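Local coordinates for TRAP dicarboxylate ABC transporter, substrate-binding protein (Roseobacter denitrificans, PDB 4OVQ) that binds beta-D-glucuronate and probably serves as the periplasmic solute-binding component of a TRAP-type transporter, at residues E83-L89 / I232-I238; L138-D142 / S261-R266; R27-H32 / G64-Q70. One frame throughout, in Å; residues are numbered along the deposited sequence.

All three contacts reach one mixed five-stranded sheet, ordered 58-62, 25-29, 84-88, 234-239, 135-141. Contact 1 joins strands 84-88 and 234-239 in its interior. Contact 2 lays helix 248-282 against strand 135-141 at one end of that order, and contact 3 packs the loop leading into helix 70-79 against the end of strand 25-29. Centres of contacts 1 and 2 lie about 10 Å apart, those of 1 and 3 about 11 Å, those of 2 and 3 about 18 Å. Along the chain contact 3 closes before the others open, whereas segments of contacts 1 and 2 alternate. Contacts 1 and 3 touch the glucuronate, so this sheet end and its loops contribute to one side of the pocket.

Contact 1: E83-L89 / I232-I238; sequences EIGNFNL and IPECICI. With BDP (beta-D-glucopyranuronic acid), chain C.
Glu234 and two asparagines of the neighbouring strand meet through a carboxylate gripped at both oxygens. Asn88, its CG anti to the backbone N (chi1 -171°), points ND2 at Glu234 OE2, 2.9 Å away. The oxygen lies in the amide plane and is met on its anti side, from somewhat out of the carboxylate plane, with the amide and carboxylate planes almost perpendicular (87°). Asn86 approaches less steeply, its amide turned 44° from the carboxylate. Its ND2 bonds Glu234 OE1 at 3.1 Å and Cys235 O at the same distance, while its OD1 accepts from Asn38. Asn88 and Asn86 thus limit how the carboxylate can turn, and OE2 takes a 2.5 Å hydrogen bond from O2 of the glucuronate.

On the opposite face of the sheet, CD2 of Phe87 lies 3.6 Å from Cys237 CB, and the sulfur sits at the ring edge. Gly85 CA lies over one face of this ring, where any side chain would collide with it. Back on the Glu234 face, Ile84 CD1 packs obliquely on Ile238 CG1 at 3.7 Å. Between the strands the backbones pair antiparallel, Gly85 with Cys237 and Phe87 with Cys235 as hydrogen-bonded pairs. Past the last pair, Leu89 N bonds Pro233 O, where Asn88 N-caps the following helix. Here strand 84-88 ends and strand 234-239 begins at the sugar-binding site, two inner strands of a periplasmic binding-protein sheet.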
loop_
_atom_site.group_PDB
_atom_site.type_symbol
_atom_site.label_atom_id
_atom_site.label_comp_id
_atom_site.label_asym_id
_atom_site.label_seq_id
_atom_site.Cartn_x
_atom_site.Cartn_y
_atom_site.Cartn_z
ATOM N N GLU A 83 -18.213 -3.460 -5.177
ATOM C CA GLU A 83 -17.763 -3.074 -6.506
ATOM C C GLU A 83 -16.364 -2.438 -6.516
ATOM O O GLU A 83 -15.615 -2.620 -7.466
ATOM C CB GLU A 83 -18.755 -2.075 -7.129
ATOM C CG GLU A 83 -20.170 -2.666 -7.368
ATOM C CD GLU A 83 -21.050 -2.792 -6.107
ATOM O OE1 GLU A 83 -20.722 -2.310 -5.007
ATOM O OE2 GLU A 83 -22.116 -3.433 -6.234
ATOM N N ILE A 84 -16.054 -1.668 -5.480
ATOM C CA ILE A 84 -14.905 -0.769 -5.518
ATOM C C ILE A 84 -14.072 -0.912 -4.264
ATOM O O ILE A 84 -14.614 -1.048 -3.158
ATOM C CB ILE A 84 -15.380 0.714 -5.649
ATOM C CG1 ILE A 84 -16.047 0.950 -7.009
ATOM C CG2 ILE A 84 -14.234 1.659 -5.410
ATOM C CD1 ILE A 84 -15.117 0.950 -8.202
ATOM N N GLY A 85 -12.755 -0.803 -4.426
ATOM C CA GLY A 85 -11.871 -0.645 -3.279
ATOM C C GLY A 85 -10.701 0.253 -3.633
ATOM O O GLY A 85 -10.266 0.321 -4.769
ATOM N N ASN A 86 -10.216 0.999 -2.660
ATOM C CA ASN A 86 -8.877 1.543 -2.720
ATOM C C ASN A 86 -8.003 0.566 -1.939
ATOM O O ASN A 86 -8.053 0.526 -0.711
ATOM C CB ASN A 86 -8.840 2.961 -2.122
ATOM C CG ASN A 86 -7.457 3.373 -1.623
ATOM O OD1 ASN A 86 -7.325 4.015 -0.581
ATOM N ND2 ASN A 86 -6.424 2.985 -2.348
ATOM N N PHE A 87 -7.235 -0.219 -2.667
ATOM C CA PHE A 87 -6.397 -1.245 -2.100
ATOM C C PHE A 87 -4.896 -0.917 -2.259
ATOM O O PHE A 87 -4.396 -0.613 -3.359
ATOM C CB PHE A 87 -6.683 -2.616 -2.736
ATOM C CG PHE A 87 -8.067 -3.118 -2.515
ATOM C CD1 PHE A 87 -8.683 -2.962 -1.289
ATOM C CD2 PHE A 87 -8.735 -3.759 -3.551
ATOM C CE1 PHE A 87 -9.975 -3.426 -1.082
ATOM C CE2 PHE A 87 -10.015 -4.238 -3.372
ATOM C CZ PHE A 87 -10.629 -4.076 -2.139
ATOM N N ASN A 88 -4.178 -1.053 -1.150
ATOM C CA ASN A 88 -2.716 -1.142 -1.205
ATOM C C ASN A 88 -2.327 -2.433 -1.924
ATOM O O ASN A 88 -2.969 -3.470 -1.730
ATOM C CB ASN A 88 -2.210 -1.212 0.218
ATOM C CG ASN A 88 -0.697 -1.085 0.342
ATOM O OD1 ASN A 88 0.016 -2.100 0.421
ATOM N ND2 ASN A 88 -0.212 0.141 0.469
ATOM N N LEU A 89 -1.290 -2.412 -2.750
ATOM C CA LEU A 89 -0.929 -3.643 -3.477
ATOM C C LEU A 89 -0.304 -4.732 -2.612
ATOM O O LEU A 89 -0.255 -5.880 -3.023
ATOM C CB LEU A 89 -0.061 -3.339 -4.702
ATOM C CG LEU A 89 -0.905 -3.313 -5.977
ATOM C CD1 LEU A 89 -1.909 -2.190 -5.996
ATOM C CD2 LEU A 89 -0.005 -3.266 -7.224
ATOM N N ILE A 232 5.278 0.819 -1.959
ATOM C CA ILE A 232 4.172 0.048 -2.502
ATOM C C ILE A 232 3.067 1.011 -2.953
ATOM O O ILE A 232 2.631 1.844 -2.158
ATOM C CB ILE A 232 3.628 -0.900 -1.407
ATOM C CG1 ILE A 232 4.743 -1.799 -0.874
ATOM C CG2 ILE A 232 2.482 -1.704 -1.945
ATOM C CD1 ILE A 232 4.291 -2.748 0.225
ATOM N N PRO A 233 2.610 0.894 -4.204
ATOM C CA PRO A 233 1.542 1.775 -4.672
ATOM C C PRO A 233 0.188 1.239 -4.232
ATOM O O PRO A 233 0.063 0.087 -3.771
ATOM C CB PRO A 233 1.652 1.667 -6.196
ATOM C CG PRO A 233 2.142 0.283 -6.432
ATOM C CD PRO A 233 3.099 0.023 -5.292
ATOM N N GLU A 234 -0.832 2.060 -4.392
ATOM C CA GLU A 234 -2.183 1.592 -4.208
ATOM C C GLU A 234 -2.931 1.810 -5.486
ATOM O O GLU A 234 -2.439 2.443 -6.419
ATOM C CB GLU A 234 -2.865 2.319 -3.038
ATOM C CG GLU A 234 -1.979 2.455 -1.798
ATOM C CD GLU A 234 -2.756 2.563 -0.519
ATOM O OE1 GLU A 234 -3.930 2.979 -0.573
ATOM O OE2 GLU A 234 -2.143 2.237 0.519
ATOM N N CYS A 235 -4.134 1.278 -5.544
ATOM C CA CYS A 235 -4.973 1.517 -6.682
ATOM C C CYS A 235 -6.410 1.840 -6.261
ATOM O O CYS A 235 -6.811 1.571 -5.123
ATOM C CB CYS A 235 -4.947 0.306 -7.611
ATOM S SG CYS A 235 -5.765 -1.156 -6.891
ATOM N N ILE A 236 -7.157 2.396 -7.190
ATOM C CA ILE A 236 -8.594 2.330 -7.208
ATOM C C ILE A 236 -8.905 1.078 -8.022
ATOM O O ILE A 236 -8.469 1.016 -9.188
ATOM C CB ILE A 236 -9.225 3.586 -7.884
ATOM C CG1 ILE A 236 -8.757 4.890 -7.216
ATOM C CG2 ILE A 236 -10.758 3.484 -7.896
ATOM C CD1 ILE A 236 -9.334 6.135 -7.837
ATOM N N CYS A 237 -9.635 0.118 -7.426
ATOM C CA CYS A 237 -9.872 -1.291 -7.868
ATOM C C CYS A 237 -11.380 -1.372 -8.191
ATOM O O CYS A 237 -12.195 -0.819 -7.450
ATOM C CB CYS A 237 -9.500 -2.406 -6.751
ATOM S SG CYS A 237 -9.345 -3.999 -7.367
ATOM N N ILE A 238 -11.751 -2.028 -9.285
ATOM C CA ILE A 238 -13.163 -2.383 -9.523
ATOM C C ILE A 238 -13.255 -3.867 -9.876
ATOM O O ILE A 238 -12.415 -4.426 -10.591
ATOM C CB ILE A 238 -13.841 -1.507 -10.653
ATOM C CG1 ILE A 238 -15.365 -1.740 -10.727
ATOM C CG2 ILE A 238 -13.168 -1.722 -11.998
ATOM C CD1 ILE A 238 -16.125 -0.712 -11.564
HETATM C C1 BDP C . -1.079 1.722 4.682
HETATM C C2 BDP C . -1.972 1.410 3.509
HETATM C C3 BDP C . -3.137 0.691 4.032
HETATM C C4 BDP C . -2.708 -0.563 4.719
HETATM C C5 BDP C . -1.740 -0.246 5.835
HETATM C C6 BDP C . -1.215 -1.499 6.552
HETATM O O2 BDP C . -2.400 2.712 2.984
HETATM O O3 BDP C . -3.890 0.268 2.835
HETATM O O4 BDP C . -3.899 -1.276 5.260
HETATM O O5 BDP C . -0.628 0.497 5.353
HETATM O O6A BDP C . -1.992 -2.488 6.707
HETATM O O1 BDP C . 0.092 2.392 4.316
HETATM O O6B BDP C . -0.078 -1.362 7.066
#

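Contact 2: L138-D142 / S261-R266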
loop_
_atom_site.group_PDB
_atom_site.type_symbol
_atom_site.label_atom_id
_atom_site.label_comp_id
_atom_site.label_asym_id
_atom_site.label_seq_id
_atom_site.Cartn_x
_atom_site.Cartn_y
_atom_site.Cartn_z
ATOM N N LEU A 138 -7.933 0.872 -11.922
ATOM C CA LEU A 138 -8.380 2.026 -12.695
ATOM C C LEU A 138 -7.434 3.208 -12.612
ATOM O O LEU A 138 -7.389 4.006 -13.542
ATOM C CB LEU A 138 -9.746 2.488 -12.208
ATOM C CG LEU A 138 -10.878 1.475 -12.332
ATOM C CD1 LEU A 138 -12.109 2.047 -11.625
ATOM C CD2 LEU A 138 -11.201 1.152 -13.798
ATOM N N ALA A 139 -6.674 3.325 -11.532
ATOM C CA ALA A 139 -5.709 4.390 -11.345
ATOM C C ALA A 139 -4.825 4.051 -10.172
ATOM O O ALA A 139 -5.199 3.215 -9.337
ATOM C CB ALA A 139 -6.412 5.712 -11.114
ATOM N N TRP A 140 -3.661 4.684 -10.104
ATOM C CA TRP A 140 -2.698 4.440 -9.066
ATOM C C TRP A 140 -2.647 5.610 -8.037
ATOM O O TRP A 140 -2.561 6.800 -8.392
ATOM C CB TRP A 140 -1.287 4.260 -9.653
ATOM C CG TRP A 140 -1.141 3.198 -10.693
ATOM C CD1 TRP A 140 -0.804 3.390 -12.005
ATOM C CD2 TRP A 140 -1.290 1.786 -10.520
ATOM N NE1 TRP A 140 -0.765 2.189 -12.660
ATOM C CE2 TRP A 140 -1.033 1.183 -11.768
ATOM C CE3 TRP A 140 -1.611 0.963 -9.433
ATOM C CZ2 TRP A 140 -1.113 -0.196 -11.965
ATOM C CZ3 TRP A 140 -1.668 -0.416 -9.641
ATOM C CH2 TRP A 140 -1.427 -0.971 -10.897
ATOM N N TYR A 141 -2.632 5.255 -6.762
ATOM C CA TYR A 141 -2.464 6.211 -5.679
ATOM C C TYR A 141 -1.081 6.090 -5.055
ATOM O O TYR A 141 -0.486 4.997 -5.043
ATOM C CB TYR A 141 -3.474 5.900 -4.570
ATOM C CG TYR A 141 -4.881 6.433 -4.694
ATOM C CD1 TYR A 141 -5.337 7.134 -5.809
ATOM C CD2 TYR A 141 -5.760 6.243 -3.631
ATOM C CE1 TYR A 141 -6.649 7.611 -5.856
ATOM C CE2 TYR A 141 -7.049 6.712 -3.665
ATOM C CZ TYR A 141 -7.488 7.394 -4.760
ATOM O OH TYR A 141 -8.791 7.859 -4.764
ATOM N N ASP A 142 -0.568 7.198 -4.517
ATOM C CA ASP A 142 0.693 7.254 -3.770
ATOM C C ASP A 142 0.458 6.829 -2.330
ATOM O O ASP A 142 -0.536 7.229 -1.696
ATOM C CB ASP A 142 1.163 8.723 -3.789
ATOM C CG ASP A 142 2.643 8.897 -3.494
ATOM O OD1 ASP A 142 3.310 7.998 -2.947
ATOM O OD2 ASP A 142 3.161 9.988 -3.835
ATOM N N SER A 261 -9.285 11.513 -9.845
ATOM C CA SER A 261 -9.193 11.306 -8.424
ATOM C C SER A 261 -7.760 11.032 -8.012
ATOM O O SER A 261 -7.271 11.548 -7.025
ATOM C CB SER A 261 -10.060 10.117 -8.042
ATOM O OG SER A 261 -9.795 9.609 -6.743
ATOM N N ALA A 262 -7.069 10.193 -8.800
ATOM C CA ALA A 262 -5.697 9.863 -8.437
ATOM C C ALA A 262 -4.713 11.020 -8.563
ATOM O O ALA A 262 -3.836 11.153 -7.735
ATOM C CB ALA A 262 -5.219 8.630 -9.188
ATOM N N LEU A 263 -4.863 11.855 -9.593
ATOM C CA LEU A 263 -4.023 13.051 -9.656
ATOM C C LEU A 263 -4.258 13.959 -8.443
ATOM O O LEU A 263 -3.324 14.485 -7.858
ATOM C CB LEU A 263 -4.290 13.793 -10.962
ATOM C CG LEU A 263 -3.871 13.017 -12.215
ATOM C CD1 LEU A 263 -4.166 13.831 -13.446
ATOM C CD2 LEU A 263 -2.378 12.631 -12.194
ATOM N N TYR A 264 -5.515 14.079 -8.008
ATOM C CA TYR A 264 -5.821 14.849 -6.795
ATOM C C TYR A 264 -5.206 14.205 -5.544
ATOM O O TYR A 264 -4.561 14.857 -4.726
ATOM C CB TYR A 264 -7.347 14.962 -6.690
ATOM C CG TYR A 264 -7.898 15.798 -5.562
ATOM C CD1 TYR A 264 -7.377 17.057 -5.253
ATOM C CD2 TYR A 264 -8.971 15.329 -4.821
ATOM C CE1 TYR A 264 -7.919 17.813 -4.224
ATOM C CE2 TYR A 264 -9.515 16.074 -3.813
ATOM C CZ TYR A 264 -8.989 17.304 -3.512
ATOM O OH TYR A 264 -9.569 18.020 -2.481
ATOM N N GLN A 265 -5.366 12.883 -5.438
ATOM C CA GLN A 265 -4.800 12.125 -4.332
ATOM C C GLN A 265 -3.300 12.361 -4.203
ATOM O O GLN A 265 -2.765 12.519 -3.095
ATOM C CB GLN A 265 -5.084 10.620 -4.488
ATOM C CG GLN A 265 -4.749 9.789 -3.241
ATOM C CD GLN A 265 -3.303 9.287 -3.193
ATOM O OE1 GLN A 265 -2.595 9.332 -4.184
ATOM N NE2 GLN A 265 -2.873 8.821 -2.035
ATOM N N ARG A 266 -2.634 12.400 -5.347
ATOM C CA ARG A 266 -1.195 12.576 -5.336
ATOM C C ARG A 266 -0.830 13.975 -4.834
ATOM O O ARG A 266 0.104 14.112 -4.025
ATOM C CB ARG A 266 -0.602 12.205 -6.677
ATOM C CG ARG A 266 -0.665 10.691 -6.874
ATOM C CD ARG A 266 -0.386 10.243 -8.259
ATOM N NE ARG A 266 0.883 10.723 -8.759
ATOM C CZ ARG A 266 1.279 10.565 -10.015
ATOM N NH1 ARG A 266 2.462 11.049 -10.393
ATOM N NH2 ARG A 266 0.495 9.935 -10.893
HETATM O O HOH W 1 -1.604 8.370 -10.641
#
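A helix laid along an outermost strand of a mixed beta-sheet is the basis of this contact: the segment of helix 248-282 runs almost parallel to strand 138-141, their axes 4° apart in direction and 7.7 Å apart at closest approach. Such alpha/beta layering is the construction of the periplasmic binding-protein lobes, and here it places the helix behind a strand that neighbours the one carrying Glu234 of the glucuronate site.

Tyr141 and Gln265 contribute the two largest shares of the contact. The glutamine crosses one face of the tyrosine ring, with CG over the centre, 3.5 Å from the ring centroid, a CH-pi contact. With CG anti to the backbone N (chi1 -169°) and the chain bent at chi2, its amide comes to lie stacked on the ring, the two planes only 9° apart. From there the amide clasps the backbone of Asp142 at both ends: OE1 accepts from Asp142 N at 3.0 Å, and NE2 donates to Asp142 O in the carbonyl plane, on a lone pair, at 2.8 Å. NE2 also bonds Asn38 OD1, so both ends of the amide are fixed and its flip state is defined.

Ala262 sits at the edge of the same ring, its CB 3.7 Å from Tyr141 CD1; that methyl also touches the methyl of Ala139. At the far end of the ring, Tyr141 OH donates to Ser261 OG, which lies near the ring plane and is also hydrogen-bonded to Ala41 O of helix 37-52. The guanidinium of Arg266, in cation-pi contact with Phe115, reaches the strand through water: one molecule donates to Trp140 O at 2.9 Å and accepts from Arg266 NH2 at the guanidinium edge.

Contact 3: R27-H32 / G64-Q70. With BDP (beta-D-glucopyranuronic acid), chain C.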
loop_
_atom_site.group_PDB
_atom_site.type_symbol
_atom_site.label_atom_id
_atom_site.label_comp_id
_atom_site.label_asym_id
_atom_site.label_seq_id
_atom_site.Cartn_x
_atom_site.Cartn_y
_atom_site.Cartn_z
ATOM N N ARG A 27 -20.909 0.230 -3.901
ATOM C CA ARG A 27 -20.299 0.408 -2.603
ATOM C C ARG A 27 -18.788 0.275 -2.759
ATOM O O ARG A 27 -18.314 -0.535 -3.567
ATOM C CB ARG A 27 -20.839 -0.629 -1.620
ATOM C CG ARG A 27 -22.329 -0.447 -1.408
ATOM C CD ARG A 27 -22.992 -1.665 -0.851
ATOM N NE ARG A 27 -22.404 -2.067 0.414
ATOM C CZ ARG A 27 -21.716 -3.188 0.629
ATOM N NH1 ARG A 27 -21.491 -4.075 -0.339
ATOM N NH2 ARG A 27 -21.246 -3.429 1.851
ATOM N N GLY A 28 -18.071 1.080 -1.990
ATOM C CA GLY A 28 -16.623 1.077 -2.005
ATOM C C GLY A 28 -15.987 1.004 -0.629
ATOM O O GLY A 28 -16.543 1.496 0.355
ATOM N N TRP A 29 -14.797 0.408 -0.579
ATOM C CA TRP A 29 -14.024 0.256 0.654
ATOM C C TRP A 29 -12.780 1.113 0.691
ATOM O O TRP A 29 -12.052 1.222 -0.319
ATOM C CB TRP A 29 -13.631 -1.224 0.805
ATOM C CG TRP A 29 -12.871 -1.649 2.005
ATOM C CD1 TRP A 29 -13.392 -2.257 3.124
ATOM C CD2 TRP A 29 -11.449 -1.592 2.207
ATOM N NE1 TRP A 29 -12.389 -2.536 4.003
ATOM C CE2 TRP A 29 -11.187 -2.144 3.477
ATOM C CE3 TRP A 29 -10.376 -1.101 1.450
ATOM C CZ2 TRP A 29 -9.885 -2.230 4.014
ATOM C CZ3 TRP A 29 -9.096 -1.156 1.984
ATOM C CH2 TRP A 29 -8.850 -1.772 3.232
ATOM N N ASN A 30 -12.528 1.713 1.839
ATOM C CA ASN A 30 -11.274 2.395 2.121
ATOM C C ASN A 30 -10.991 2.215 3.603
ATOM O O ASN A 30 -11.916 2.317 4.428
ATOM C CB ASN A 30 -11.399 3.891 1.750
ATOM C CG ASN A 30 -10.311 4.772 2.381
ATOM O OD1 ASN A 30 -9.148 4.427 2.367
ATOM N ND2 ASN A 30 -10.685 5.945 2.912
ATOM N N ILE A 31 -9.741 1.954 3.977
ATOM C CA ILE A 31 -9.411 1.685 5.378
ATOM C C ILE A 31 -9.178 2.944 6.211
ATOM O O ILE A 31 -9.169 2.865 7.441
ATOM C CB ILE A 31 -8.185 0.733 5.485
ATOM C CG1 ILE A 31 -8.134 -0.050 6.808
ATOM C CG2 ILE A 31 -6.889 1.463 5.196
ATOM C CD1 ILE A 31 -7.269 -1.347 6.670
ATOM N N HIS A 32 -9.031 4.105 5.563
ATOM C CA HIS A 32 -8.480 5.298 6.212
ATOM C C HIS A 32 -9.518 6.183 6.901
ATOM O O HIS A 32 -10.717 6.048 6.670
ATOM C CB HIS A 32 -7.590 6.093 5.247
ATOM C CG HIS A 32 -6.336 5.363 4.909
ATOM N ND1 HIS A 32 -5.293 5.248 5.802
ATOM C CD2 HIS A 32 -5.976 4.653 3.809
ATOM C CE1 HIS A 32 -4.341 4.504 5.268
ATOM N NE2 HIS A 32 -4.724 4.135 4.057
ATOM N N GLY A 64 -12.683 4.211 6.879
ATOM C CA GLY A 64 -12.337 3.705 8.197
ATOM C C GLY A 64 -12.383 2.198 8.340
ATOM O O GLY A 64 -12.422 1.714 9.473
ATOM N N GLY A 65 -12.381 1.428 7.247
ATOM C CA GLY A 65 -12.328 -0.019 7.367
ATOM C C GLY A 65 -13.548 -0.676 8.001
ATOM O O GLY A 65 -13.503 -1.841 8.409
ATOM N N THR A 66 -14.652 0.066 8.060
ATOM C CA THR A 66 -15.828 -0.416 8.797
ATOM C C THR A 66 -16.451 -1.630 8.092
ATOM O O THR A 66 -17.188 -2.403 8.706
ATOM C CB THR A 66 -16.864 0.719 9.044
ATOM O OG1 THR A 66 -17.428 1.120 7.800
ATOM C CG2 THR A 66 -16.188 1.948 9.747
ATOM N N LEU A 67 -16.088 -1.868 6.831
ATOM C CA LEU A 67 -16.559 -3.063 6.139
ATOM C C LEU A 67 -15.659 -4.314 6.319
ATOM O O LEU A 67 -16.051 -5.445 5.990
ATOM C CB LEU A 67 -16.727 -2.795 4.644
ATOM C CG LEU A 67 -17.931 -1.927 4.277
ATOM C CD1 LEU A 67 -18.067 -1.864 2.762
ATOM C CD2 LEU A 67 -19.220 -2.418 4.932
ATOM N N GLY A 68 -14.473 -4.118 6.865
ATOM C CA GLY A 68 -13.640 -5.257 7.194
ATOM C C GLY A 68 -12.170 -5.062 6.887
ATOM O O GLY A 68 -11.717 -3.989 6.485
ATOM N N SER A 69 -11.399 -6.099 7.127
ATOM C CA SER A 69 -9.974 -6.018 6.875
ATOM C C SER A 69 -9.650 -5.911 5.399
ATOM O O SER A 69 -10.486 -6.164 4.532
ATOM C CB SER A 69 -9.293 -7.261 7.397
ATOM O OG SER A 69 -9.523 -8.358 6.523
ATOM N N GLN A 70 -8.414 -5.522 5.088
ATOM C CA GLN A 70 -8.083 -5.365 3.691
ATOM C C GLN A 70 -8.146 -6.714 2.929
ATOM O O GLN A 70 -8.722 -6.772 1.836
ATOM C CB GLN A 70 -6.755 -4.608 3.516
ATOM C CG GLN A 70 -6.493 -4.239 2.075
ATOM C CD GLN A 70 -5.661 -2.999 1.827
ATOM O OE1 GLN A 70 -5.724 -2.455 0.737
ATOM N NE2 GLN A 70 -4.914 -2.529 2.834
HETATM C C1 BDP C . -1.079 1.722 4.682
HETATM C C2 BDP C . -1.972 1.410 3.509
HETATM C C3 BDP C . -3.137 0.691 4.032
HETATM C C4 BDP C . -2.708 -0.563 4.719
HETATM C C5 BDP C . -1.740 -0.246 5.835
HETATM C C6 BDP C . -1.215 -1.499 6.552
HETATM O O2 BDP C . -2.400 2.712 2.984
HETATM O O3 BDP C . -3.890 0.268 2.835
HETATM O O4 BDP C . -3.899 -1.276 5.260
HETATM O O5 BDP C . -0.628 0.497 5.353
HETATM O O6A BDP C . -1.992 -2.488 6.707
HETATM O O1 BDP C . 0.092 2.392 4.316
HETATM O O6B BDP C . -0.078 -1.362 7.066
HETATM O O HOH W 2 -14.336 0.037 4.940
#
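Leu67 CB and Gly68 N lie at the edge of the Trp29 indole, near the ring plane, and Ile31 N stands 3.7 Å above one face, offset toward the rim. NE1 donates to Gly68 O at 3.0 Å; the oxygen lies in the indole plane, but the nitrogen stands well above the carbonyl plane. CH2 meets Gln70 CB at 3.5 Å, the glutamine crossing at about a right angle with its amide turned 44° from the ring. An alanine in place of this tryptophan would probably leave Gly68 O without its indole donor and Gln70 without the ring that backs its chain. Ile31 CG2 lies over one face of the His32 imidazole, which also stacks with the ring of Tyr36; at its edge NE2 donates to O2 of the glucuronate at 2.9 Å.

With CG opposite its backbone N (chi1 -171°) and the chain extended, Gln70 carries its amide past the indole: NE2 bonds O3 of the sugar and OE1 is held by Asn88 N. Gly65 N bonds Asn30 O and Gly64 N bonds His32 O. The loop leads to Ser69, N-cap of helix 70-79, whose first turn joins His32 in lining the glucuronate pocket.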